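Local coordinates for protein ribonuclease J (Methanolobus psychrophilus R15, PDB 5HAB) that probably degrades RNA as an exoribonuclease of the beta-CASP branch of the metallo-beta-lactamase family, and is held here with bound RNA, at residues N171-F181 / D196-E207; T266-V274 / S294-A302. The protein carries 1 engineered substitution. All blocks are in the same frame, centred on the assembly; numbering follows the deposited sequence.

Contact 1 (N171-F181 / D196-E207)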
loop_
_atom_site.group_PDB
_atom_site.type_symbol
_atom_site.label_atom_id
_atom_site.label_comp_id
_atom_site.label_asym_id
_atom_site.label_seq_id
_atom_site.Cartn_x
_atom_site.Cartn_y
_atom_site.Cartn_z
ATOM N N ASN B 171 -16.122 -12.302 32.264
ATOM C CA ASN B 171 -15.469 -11.014 32.034
ATOM C C ASN B 171 -14.394 -11.141 30.960
ATOM O O ASN B 171 -13.721 -12.168 30.849
ATOM C CB ASN B 171 -14.867 -10.457 33.333
ATOM C CG ASN B 171 -13.355 -10.395 33.301
ATOM O OD1 ASN B 171 -12.676 -11.337 33.708
ATOM N ND2 ASN B 171 -12.817 -9.278 32.823
ATOM N N THR B 172 -14.261 -10.103 30.147
ATOM C CA THR B 172 -13.159 -10.036 29.201
ATOM C C THR B 172 -12.713 -8.583 29.093
ATOM O O THR B 172 -13.230 -7.719 29.805
ATOM C CB THR B 172 -13.556 -10.591 27.817
ATOM O OG1 THR B 172 -12.383 -10.753 27.010
ATOM C CG2 THR B 172 -14.536 -9.648 27.113
ATOM N N GLN B 173 -11.757 -8.308 28.211
ATOM C CA GLN B 173 -11.277 -6.943 28.039
ATOM C C GLN B 173 -11.616 -6.419 26.652
ATOM O O GLN B 173 -11.801 -7.196 25.717
ATOM C CB GLN B 173 -9.767 -6.867 28.276
ATOM C CG GLN B 173 -9.363 -6.855 29.743
ATOM C CD GLN B 173 -9.675 -5.536 30.422
ATOM O OE1 GLN B 173 -9.383 -4.462 29.890
ATOM N NE2 GLN B 173 -10.257 -5.610 31.614
ATOM N N HIS B 174 -11.678 -5.097 26.529
ATOM C CA HIS B 174 -12.000 -4.436 25.268
ATOM C C HIS B 174 -11.810 -2.931 25.437
ATOM O O HIS B 174 -11.495 -2.460 26.531
ATOM C CB HIS B 174 -13.432 -4.756 24.829
ATOM C CG HIS B 174 -13.751 -4.314 23.433
ATOM N ND1 HIS B 174 -12.967 -4.647 22.351
ATOM C CD2 HIS B 174 -14.756 -3.548 22.948
ATOM C CE1 HIS B 174 -13.481 -4.115 21.256
ATOM N NE2 HIS B 174 -14.568 -3.443 21.591
ATOM N N SER B 175 -12.005 -2.175 24.360
ATOM C CA SER B 175 -11.814 -0.729 24.386
ATOM C C SER B 175 -12.938 0.014 25.113
ATOM O O SER B 175 -13.021 1.243 25.062
ATOM C CB SER B 175 -11.683 -0.203 22.959
ATOM O OG SER B 175 -12.727 -0.707 22.149
ATOM N N ILE B 176 -13.806 -0.737 25.778
ATOM C CA ILE B 176 -14.812 -0.153 26.654
ATOM C C ILE B 176 -14.905 -1.057 27.873
ATOM O O ILE B 176 -14.685 -2.269 27.783
ATOM C CB ILE B 176 -16.179 0.030 25.948
ATOM C CG1 ILE B 176 -17.146 0.805 26.850
ATOM C CG2 ILE B 176 -16.776 -1.313 25.549
ATOM C CD1 ILE B 176 -18.509 1.082 26.229
ATOM N N ILE B 177 -15.195 -0.455 29.020
ATOM C CA ILE B 177 -15.220 -1.177 30.280
ATOM C C ILE B 177 -16.443 -2.085 30.347
ATOM O O ILE B 177 -17.447 -1.841 29.668
ATOM C CB ILE B 177 -15.192 -0.202 31.467
ATOM C CG1 ILE B 177 -16.288 0.854 31.309
ATOM C CG2 ILE B 177 -13.833 0.468 31.570
ATOM C CD1 ILE B 177 -16.428 1.774 32.502
ATOM N N ASP B 178 -16.336 -3.127 31.170
ATOM C CA ASP B 178 -17.428 -4.058 31.456
ATOM C C ASP B 178 -17.906 -4.800 30.203
ATOM O O ASP B 178 -19.087 -4.758 29.851
ATOM C CB ASP B 178 -18.599 -3.323 32.117
ATOM C CG ASP B 178 -19.152 -4.066 33.326
ATOM O OD1 ASP B 178 -18.673 -5.183 33.618
ATOM O OD2 ASP B 178 -20.063 -3.529 33.992
ATOM N N THR B 179 -16.976 -5.479 29.536
ATOM C CA THR B 179 -17.296 -6.304 28.372
ATOM C C THR B 179 -17.274 -7.787 28.753
ATOM O O THR B 179 -16.429 -8.221 29.548
ATOM C CB THR B 179 -16.313 -6.041 27.207
ATOM O OG1 THR B 179 -16.390 -4.663 26.818
ATOM C CG2 THR B 179 -16.656 -6.905 26.005
ATOM N N VAL B 180 -18.210 -8.561 28.205
ATOM C CA VAL B 180 -18.314 -9.976 28.560
ATOM C C VAL B 180 -18.387 -10.916 27.346
ATOM O O VAL B 180 -18.924 -10.561 26.294
ATOM C CB VAL B 180 -19.540 -10.210 29.475
ATOM C CG1 VAL B 180 -19.376 -9.463 30.791
ATOM C CG2 VAL B 180 -20.833 -9.787 28.776
ATOM N N PHE B 181 -17.821 -12.112 27.500
ATOM C CA PHE B 181 -18.220 -13.263 26.704
ATOM C C PHE B 181 -19.573 -13.701 27.234
ATOM O O PHE B 181 -19.826 -13.604 28.443
ATOM C CB PHE B 181 -17.239 -14.440 26.823
ATOM C CG PHE B 181 -15.868 -14.189 26.242
ATOM C CD1 PHE B 181 -15.574 -13.027 25.558
ATOM C CD2 PHE B 181 -14.877 -15.153 26.370
ATOM C CE1 PHE B 181 -14.315 -12.821 25.033
ATOM C CE2 PHE B 181 -13.621 -14.954 25.845
ATOM C CZ PHE B 181 -13.337 -13.787 25.176
ATOM N N ASP B 196 -15.865 -8.608 19.910
ATOM C CA ASP B 196 -15.334 -7.349 20.444
ATOM C C ASP B 196 -14.595 -7.596 21.749
ATOM O O ASP B 196 -14.978 -7.095 22.805
ATOM C CB ASP B 196 -16.442 -6.322 20.654
ATOM C CG ASP B 196 -16.729 -5.518 19.409
ATOM O OD1 ASP B 196 -16.219 -5.879 18.331
ATOM O OD2 ASP B 196 -17.456 -4.513 19.512
ATOM N N PHE B 197 -13.517 -8.363 21.664
ATOM C CA PHE B 197 -12.749 -8.691 22.847
ATOM C C PHE B 197 -11.260 -8.728 22.585
ATOM O O PHE B 197 -10.797 -8.738 21.445
ATOM C CB PHE B 197 -13.168 -10.044 23.398
ATOM C CG PHE B 197 -12.475 -11.196 22.736
ATOM C CD1 PHE B 197 -12.930 -11.683 21.523
ATOM C CD2 PHE B 197 -11.360 -11.788 23.320
ATOM C CE1 PHE B 197 -12.291 -12.740 20.907
ATOM C CE2 PHE B 197 -10.721 -12.841 22.705
ATOM C CZ PHE B 197 -11.186 -13.317 21.499
ATOM N N LYS B 198 -10.529 -8.852 23.677
ATOM C CA LYS B 198 -9.090 -8.810 23.665
ATOM C C LYS B 198 -8.595 -9.437 24.958
ATOM O O LYS B 198 -9.114 -9.145 26.034
ATOM C CB LYS B 198 -8.631 -7.359 23.512
ATOM C CG LYS B 198 -7.378 -6.982 24.244
ATOM C CD LYS B 198 -7.183 -5.481 24.161
ATOM C CE LYS B 198 -5.805 -5.083 24.639
ATOM N NZ LYS B 198 -5.507 -3.680 24.277
ATOM N N PHE B 199 -7.629 -10.337 24.853
ATOM C CA PHE B 199 -6.941 -10.809 26.039
ATOM C C PHE B 199 -6.015 -9.687 26.509
ATOM O O PHE B 199 -5.220 -9.162 25.728
ATOM C CB PHE B 199 -6.148 -12.085 25.748
ATOM C CG PHE B 199 -7.004 -13.290 25.487
ATOM C CD1 PHE B 199 -8.314 -13.334 25.927
ATOM C CD2 PHE B 199 -6.497 -14.381 24.801
ATOM C CE1 PHE B 199 -9.105 -14.444 25.690
ATOM C CE2 PHE B 199 -7.283 -15.495 24.559
ATOM C CZ PHE B 199 -8.587 -15.526 25.004
ATOM N N ASP B 200 -6.117 -9.316 27.778
ATOM C CA ASP B 200 -5.233 -8.300 28.339
ATOM C C ASP B 200 -4.855 -8.712 29.754
ATOM O O ASP B 200 -5.678 -8.676 30.665
ATOM C CB ASP B 200 -5.889 -6.915 28.335
ATOM C CG ASP B 200 -4.889 -5.797 28.590
ATOM O OD1 ASP B 200 -3.833 -6.073 29.196
ATOM O OD2 ASP B 200 -5.152 -4.646 28.180
ATOM N N ARG B 201 -3.594 -9.087 29.926
ATOM C CA ARG B 201 -3.111 -9.659 31.174
ATOM C C ARG B 201 -2.650 -8.598 32.154
ATOM O O ARG B 201 -2.395 -8.889 33.320
ATOM C CB ARG B 201 -1.974 -10.613 30.846
ATOM C CG ARG B 201 -2.486 -11.748 29.976
ATOM C CD ARG B 201 -1.375 -12.625 29.411
ATOM N NE ARG B 201 -1.892 -13.758 28.631
ATOM C CZ ARG B 201 -2.355 -13.645 27.388
ATOM N NH1 ARG B 201 -2.388 -12.454 26.815
ATOM N NH2 ARG B 201 -2.812 -14.705 26.736
ATOM N N THR B 202 -2.575 -7.358 31.678
ATOM C CA THR B 202 -2.261 -6.217 32.529
ATOM C C THR B 202 -3.185 -5.043 32.203
ATOM O O THR B 202 -2.725 -3.999 31.742
ATOM C CB THR B 202 -0.780 -5.771 32.375
ATOM O OG1 THR B 202 -0.525 -5.373 31.022
ATOM C CG2 THR B 202 0.175 -6.901 32.746
ATOM N N PRO B 203 -4.499 -5.209 32.444
ATOM C CA PRO B 203 -5.442 -4.124 32.150
ATOM C C PRO B 203 -5.216 -2.938 33.072
ATOM O O PRO B 203 -4.640 -3.106 34.143
ATOM C CB PRO B 203 -6.816 -4.759 32.408
ATOM C CG PRO B 203 -6.565 -6.225 32.602
ATOM C CD PRO B 203 -5.166 -6.350 33.089
ATOM N N THR B 204 -5.663 -1.758 32.665
ATOM C CA THR B 204 -5.526 -0.579 33.506
ATOM C C THR B 204 -6.822 -0.231 34.245
ATOM O O THR B 204 -6.863 0.754 34.983
ATOM C CB THR B 204 -5.069 0.649 32.694
ATOM O OG1 THR B 204 -6.054 0.974 31.709
ATOM C CG2 THR B 204 -3.736 0.371 32.003
ATOM N N LEU B 205 -7.876 -1.022 34.060
ATOM C CA LEU B 205 -9.139 -0.725 34.741
ATOM C C LEU B 205 -9.962 -1.951 35.129
ATOM O O LEU B 205 -10.300 -2.127 36.302
ATOM C CB LEU B 205 -9.996 0.196 33.871
ATOM C CG LEU B 205 -10.764 1.283 34.623
ATOM C CD1 LEU B 205 -9.849 2.032 35.576
ATOM C CD2 LEU B 205 -11.427 2.245 33.652
ATOM N N GLY B 206 -10.295 -2.789 34.157
ATOM C CA GLY B 206 -11.093 -3.975 34.421
ATOM C C GLY B 206 -10.355 -5.061 35.179
ATOM O O GLY B 206 -9.451 -4.790 35.970
ATOM N N GLU B 207 -10.750 -6.304 34.931
ATOM C CA GLU B 207 -10.150 -7.450 35.594
ATOM C C GLU B 207 -9.398 -8.292 34.574
ATOM O O GLU B 207 -9.622 -8.171 33.367
ATOM C CB GLU B 207 -11.212 -8.305 36.287
ATOM C CG GLU B 207 -11.986 -7.601 37.382
ATOM C CD GLU B 207 -13.074 -8.480 37.966
ATOM O OE1 GLU B 207 -13.833 -9.091 37.180
ATOM O OE2 GLU B 207 -13.164 -8.569 39.209
HETATM O O HOH W 1 -7.872 -3.560 27.604
HETATM O O HOH W 2 -8.032 -1.842 30.519
HETATM O O HOH W 3 -16.111 -1.823 20.185
#
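Gln173 lies beside Lys198, their CA atoms 5.2 Å apart, with a weak hydrogen bond from Lys198 N to Gln173 O, where strand 166-172 gives way to the turn before strand 179-186. The Gln173 side chain bends at chi2 (-73°) and lies across the ring of Pro203, with CD 3.6 Å from Pro203 CB. NE2 donates to Glu207 O (3.2 Å), tilted out of the carbonyl plane. OE1 accepts from two waters. One also donates to Asp200 OD2, and the other accepts from Thr204 N. Asp200 OD1 is bonded to Ser240 OG, and OD2 also to Glu241 N. At the other end, Phe181 points its edge at the face of Phe197, planes at 88° and centroids 4.8 Å apart. Asp196 O sits over one face of the His174 ring, 3.1 Å from His174 CG, while Asp196 CB makes a CH-pi contact. His174 ND1 is bonded to Gly409 O, and Asp196 OD2 to His104 NE2. A water 2.6 Å from His174 NE2 also reaches Asp196 OD2. Gln173 thus ties loop 196-207 to the turn, and His174 and Asp196 are consistent with the active-site cleft of the metallo-beta-lactamase fold, next to an RNA phosphate.

Contact 2 (T266-V274 / S294-A302). With nucleotides of chain D.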
loop_
_atom_site.group_PDB
_atom_site.type_symbol
_atom_site.label_atom_id
_atom_site.label_comp_id
_atom_site.label_asym_id
_atom_site.label_seq_id
_atom_site.Cartn_x
_atom_site.Cartn_y
_atom_site.Cartn_z
ATOM N N THR B 266 -9.874 11.433 22.221
ATOM C CA THR B 266 -9.996 9.978 22.226
ATOM C C THR B 266 -11.461 9.543 22.245
ATOM O O THR B 266 -12.371 10.378 22.246
ATOM C CB THR B 266 -9.269 9.362 23.441
ATOM O OG1 THR B 266 -9.340 7.932 23.377
ATOM C CG2 THR B 266 -9.903 9.836 24.737
ATOM N N PHE B 267 -11.680 8.230 22.242
ATOM C CA PHE B 267 -13.024 7.668 22.320
ATOM C C PHE B 267 -13.649 8.009 23.665
ATOM O O PHE B 267 -13.091 7.673 24.708
ATOM C CB PHE B 267 -12.995 6.147 22.145
ATOM C CG PHE B 267 -12.247 5.681 20.927
ATOM C CD1 PHE B 267 -12.836 5.731 19.678
ATOM C CD2 PHE B 267 -10.957 5.188 21.035
ATOM C CE1 PHE B 267 -12.157 5.296 18.555
ATOM C CE2 PHE B 267 -10.269 4.754 19.915
ATOM C CZ PHE B 267 -10.871 4.809 18.672
ATOM N N ALA B 268 -14.811 8.650 23.648
ATOM C CA ALA B 268 -15.506 8.962 24.892
ATOM C C ALA B 268 -15.827 7.681 25.663
ATOM O O ALA B 268 -15.875 7.682 26.891
ATOM C CB ALA B 268 -16.773 9.749 24.613
ATOM N N SER B 269 -16.011 6.585 24.934
ATOM C CA SER B 269 -16.341 5.299 25.545
ATOM C C SER B 269 -15.119 4.536 26.054
ATOM O O SER B 269 -15.269 3.524 26.737
ATOM C CB SER B 269 -17.105 4.420 24.549
ATOM O OG SER B 269 -16.366 4.241 23.352
ATOM N N HIS B 270 -13.915 4.993 25.715
ATOM C CA HIS B 270 -12.715 4.300 26.184
ATOM C C HIS B 270 -12.322 4.813 27.568
ATOM O O HIS B 270 -11.416 5.636 27.712
ATOM C CB HIS B 270 -11.550 4.460 25.206
ATOM C CG HIS B 270 -10.531 3.370 25.312
ATOM N ND1 HIS B 270 -10.292 2.689 26.490
ATOM C CD2 HIS B 270 -9.700 2.826 24.391
ATOM C CE1 HIS B 270 -9.356 1.780 26.288
ATOM N NE2 HIS B 270 -8.979 1.842 25.023
ATOM N N ILE B 271 -13.019 4.306 28.578
ATOM C CA ILE B 271 -12.927 4.816 29.938
ATOM C C ILE B 271 -11.539 4.613 30.559
ATOM O O ILE B 271 -11.055 5.477 31.293
ATOM C CB ILE B 271 -14.033 4.175 30.809
ATOM C CG1 ILE B 271 -15.413 4.461 30.206
ATOM C CG2 ILE B 271 -13.984 4.697 32.220
ATOM C CD1 ILE B 271 -15.711 5.943 30.012
ATOM N N ALA B 272 -10.895 3.486 30.266
ATOM C CA ALA B 272 -9.539 3.228 30.758
ATOM C C ALA B 272 -8.561 4.284 30.244
ATOM O O ALA B 272 -7.709 4.794 30.986
ATOM C CB ALA B 272 -9.084 1.842 30.355
ATOM N N ARG B 273 -8.710 4.614 28.967
ATOM C CA ARG B 273 -7.861 5.598 28.316
ATOM C C ARG B 273 -8.051 6.983 28.928
ATOM O O ARG B 273 -7.077 7.645 29.300
ATOM C CB ARG B 273 -8.162 5.649 26.818
ATOM C CG ARG B 273 -7.339 6.674 26.072
ATOM C CD ARG B 273 -5.974 6.123 25.749
ATOM N NE ARG B 273 -6.009 5.310 24.539
ATOM C CZ ARG B 273 -6.044 3.985 24.543
ATOM N NH1 ARG B 273 -6.035 3.334 25.695
ATOM N NH2 ARG B 273 -6.079 3.310 23.405
ATOM N N VAL B 274 -9.307 7.417 29.013
ATOM C CA VAL B 274 -9.649 8.713 29.591
ATOM C C VAL B 274 -9.133 8.817 31.025
ATOM O O VAL B 274 -8.581 9.846 31.428
ATOM C CB VAL B 274 -11.165 8.955 29.545
ATOM C CG1 VAL B 274 -11.527 10.222 30.308
ATOM C CG2 VAL B 274 -11.651 9.042 28.105
ATOM N N SER B 294 -20.762 13.767 24.753
ATOM C CA SER B 294 -20.548 12.331 24.910
ATOM C C SER B 294 -19.504 12.017 25.985
ATOM O O SER B 294 -19.563 10.958 26.620
ATOM C CB SER B 294 -20.141 11.705 23.576
ATOM O OG SER B 294 -18.850 12.131 23.188
ATOM N N MET B 295 -18.538 12.917 26.175
ATOM C CA MET B 295 -17.613 12.804 27.304
ATOM C C MET B 295 -18.392 12.802 28.610
ATOM O O MET B 295 -18.172 11.953 29.474
ATOM C CB MET B 295 -16.590 13.945 27.315
ATOM C CG MET B 295 -15.420 13.776 26.365
ATOM S SD MET B 295 -14.365 12.370 26.776
ATOM C CE MET B 295 -13.254 12.363 25.367
ATOM N N GLU B 296 -19.313 13.755 28.737
ATOM C CA GLU B 296 -20.134 13.879 29.935
ATOM C C GLU B 296 -20.986 12.630 30.118
ATOM O O GLU B 296 -21.058 12.078 31.215
ATOM C CB GLU B 296 -21.012 15.129 29.863
ATOM C CG GLU B 296 -21.798 15.403 31.134
ATOM C CD GLU B 296 -22.545 16.724 31.084
ATOM O OE1 GLU B 296 -23.180 17.013 30.046
ATOM O OE2 GLU B 296 -22.498 17.471 32.084
ATOM N N ARG B 297 -21.602 12.177 29.027
ATOM C CA ARG B 297 -22.419 10.964 29.043
ATOM C C ARG B 297 -21.624 9.755 29.551
ATOM O O ARG B 297 -21.883 9.252 30.648
ATOM C CB ARG B 297 -22.972 10.679 27.639
ATOM C CG ARG B 297 -23.850 9.427 27.531
ATOM C CD ARG B 297 -25.209 9.583 28.204
ATOM N NE ARG B 297 -26.085 10.515 27.495
ATOM C CZ ARG B 297 -26.967 10.151 26.566
ATOM N NH1 ARG B 297 -27.098 8.873 26.233
ATOM N NH2 ARG B 297 -27.725 11.063 25.972
ATOM N N TYR B 298 -20.637 9.314 28.772
ATOM C CA TYR B 298 -19.900 8.086 29.084
ATOM C C TYR B 298 -19.050 8.166 30.355
ATOM O O TYR B 298 -19.105 7.272 31.210
ATOM C CB TYR B 298 -19.005 7.695 27.903
ATOM C CG TYR B 298 -19.754 7.145 26.708
ATOM C CD1 TYR B 298 -20.013 5.783 26.600
ATOM C CD2 TYR B 298 -20.200 7.980 25.690
ATOM C CE1 TYR B 298 -20.695 5.267 25.512
ATOM C CE2 TYR B 298 -20.886 7.470 24.596
ATOM C CZ TYR B 298 -21.129 6.113 24.514
ATOM O OH TYR B 298 -21.807 5.593 23.436
ATOM N N VAL B 299 -18.256 9.224 30.478
ATOM C CA VAL B 299 -17.342 9.337 31.607
ATOM C C VAL B 299 -18.139 9.637 32.870
ATOM O O VAL B 299 -17.882 9.051 33.924
ATOM C CB VAL B 299 -16.257 10.396 31.358
ATOM C CG1 VAL B 299 -15.254 10.400 32.494
ATOM C CG2 VAL B 299 -15.556 10.127 30.037
ATOM N N GLY B 300 -19.107 10.544 32.754
ATOM C CA GLY B 300 -20.012 10.833 33.854
ATOM C C GLY B 300 -20.677 9.576 34.385
ATOM O O GLY B 300 -20.609 9.291 35.585
ATOM N N THR B 301 -21.306 8.820 33.486
ATOM C CA THR B 301 -21.946 7.561 33.858
ATOM C C THR B 301 -20.964 6.606 34.533
ATOM O O THR B 301 -21.287 6.012 35.562
ATOM C CB THR B 301 -22.566 6.853 32.641
ATOM O OG1 THR B 301 -23.527 7.713 32.022
ATOM C CG2 THR B 301 -23.253 5.564 33.068
ATOM N N ALA B 302 -19.767 6.468 33.965
ATOM C CA ALA B 302 -18.763 5.568 34.533
ATOM C C ALA B 302 -18.382 5.990 35.951
ATOM O O ALA B 302 -18.093 5.153 36.809
ATOM C CB ALA B 302 -17.529 5.519 33.645
ATOM P P A D 4 -18.187 10.096 20.404
ATOM O OP1 A D 4 -16.919 10.610 20.986
ATOM O OP2 A D 4 -19.209 9.490 21.294
ATOM O "O5'" A D 4 -18.884 11.267 19.577
ATOM C "C5'" A D 4 -18.318 12.568 19.541
ATOM C "C4'" A D 4 -18.955 13.431 18.482
ATOM O "O4'" A D 4 -19.596 12.609 17.474
ATOM C "C3'" A D 4 -20.061 14.363 18.953
ATOM O "O3'" A D 4 -19.549 15.529 19.581
ATOM C "C2'" A D 4 -20.830 14.640 17.663
ATOM O "O2'" A D 4 -20.179 15.634 16.885
ATOM C "C1'" A D 4 -20.708 13.295 16.935
ATOM N N9 A D 4 -21.913 12.450 17.073
ATOM C C8 A D 4 -22.140 11.425 17.961
ATOM N N7 A D 4 -23.316 10.856 17.827
ATOM C C5 A D 4 -23.906 11.549 16.779
ATOM C C6 A D 4 -25.159 11.431 16.147
ATOM N N6 A D 4 -26.085 10.534 16.493
ATOM N N1 A D 4 -25.435 12.280 15.130
ATOM C C2 A D 4 -24.509 13.183 14.780
ATOM N N3 A D 4 -23.300 13.389 15.295
ATOM C C4 A D 4 -23.054 12.532 16.305
ATOM P P A D 2 -15.368 -0.433 17.212
ATOM O OP1 A D 2 -14.912 -1.700 17.842
ATOM O OP2 A D 2 -16.801 -0.247 16.872
ATOM O "O5'" A D 2 -14.904 0.761 18.163
ATOM C "C5'" A D 2 -15.833 1.740 18.609
ATOM C "C4'" A D 2 -15.404 3.138 18.238
ATOM O "O4'" A D 2 -14.740 3.126 16.948
ATOM C "C3'" A D 2 -16.531 4.149 18.077
ATOM O "O3'" A D 2 -16.950 4.703 19.314
ATOM C "C2'" A D 2 -15.942 5.175 17.115
ATOM O "O2'" A D 2 -15.121 6.105 17.805
ATOM C "C1'" A D 2 -15.055 4.299 16.229
ATOM N N9 A D 2 -15.706 3.911 14.962
ATOM C C8 A D 2 -15.997 2.638 14.535
ATOM N N7 A D 2 -16.555 2.586 13.351
ATOM C C5 A D 2 -16.626 3.915 12.962
ATOM C C6 A D 2 -17.121 4.529 11.798
ATOM N N6 A D 2 -17.657 3.852 10.776
ATOM N N1 A D 2 -17.045 5.877 11.723
ATOM C C2 A D 2 -16.507 6.550 12.751
ATOM N N3 A D 2 -16.008 6.086 13.895
ATOM C C4 A D 2 -16.094 4.745 13.937
ATOM P P A D 5 -19.946 15.892 21.099
ATOM O OP1 A D 5 -18.980 16.908 21.586
ATOM O OP2 A D 5 -20.127 14.632 21.865
ATOM O "O5'" A D 5 -21.361 16.609 20.964
ATOM C "C5'" A D 5 -21.450 18.003 20.680
ATOM C "C4'" A D 5 -22.437 18.273 19.572
ATOM O "O4'" A D 5 -22.932 17.001 19.073
ATOM C "C3'" A D 5 -23.667 19.073 19.983
ATOM O "O3'" A D 5 -24.133 19.834 18.868
ATOM C "C2'" A D 5 -24.675 17.980 20.319
ATOM O "O2'" A D 5 -26.026 18.379 20.234
ATOM C "C1'" A D 5 -24.328 16.906 19.285
ATOM N N9 A D 5 -24.609 15.542 19.743
ATOM C C8 A D 5 -24.053 14.907 20.827
ATOM N N7 A D 5 -24.492 13.687 21.012
ATOM C C5 A D 5 -25.402 13.504 19.980
ATOM C C6 A D 5 -26.212 12.413 19.621
ATOM N N6 A D 5 -26.232 11.258 20.291
ATOM N N1 A D 5 -27.009 12.554 18.539
ATOM C C2 A D 5 -26.987 13.715 17.870
ATOM N N3 A D 5 -26.269 14.811 18.109
ATOM C C4 A D 5 -25.491 14.641 19.193
#
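Tyr298 of helix 293-304 turns one ring face to Ser269, whose CB makes a CH-pi contact over it, 4.1 Å from the ring centroid and 27° off the normal. Ser269 OG is bonded to a phosphate of the RNA. Ala268 comes in beside the same tyrosine: its O is 3.3 Å from Tyr298 CB, and its CB is 4.0 Å from Tyr298 CD2. The type I turn Phe267 to His270 directs the Ala268 methyl at the start of the other segment, where it also meets Ser294 OG. Met295 bends at chi2 (-65°), which brings its thioether end back to Ala268 and sets CE 3.8 Å from Thr266 O. Further along, Ile271 lays CD1 against the backbone of Tyr298 and Val299, and its CG2 branch packs on Ala302 CB at 3.9 Å. Val274 and Val299 meet tip to tip through CG1 and CG2. Tyr129 of helix 128-138 touches both Ile271 and Ala302. On the RNA side, Ser294 grips OP2 of A5 of chain D twice, through N (angle 159°) and through OG, 3.1 Å from OP2. Ser294 lies in the first turn of its helix, where the helix dipole would probably favour an anion. Phe267 meets O2' of A2 of chain D at its ring edge, CD1 lying 3.0 Å from that oxygen. Apolar and CH-pi packing holds the segments together and puts Ser269 and Ser294 against RNA phosphates, as befits an RNA-binding face of the beta-CASP domain.

Contact 1 closes before contact 2 opens along the chain. Contact 1 belongs to the beta-lactamase part, at the turn between strands 166-172 and 179-186 of a mixed sheet. Contact 2 belongs to the beta-CASP part, where strand 262-266 of the parallel sheet leads into helix 271-283. Their centres are about 15 Å apart, and they touch directly. Ser175 O lies 3.3 Å from His270 CG, and Ile176 CG1 is as far from Ser269 O. Helix 271-283 is shared: Ile177 and Leu205 pack on Ile271, and Thr204 and Leu205 on Ala272. The contacts meet where the two domains adjoin, and both lie beside the bound RNA.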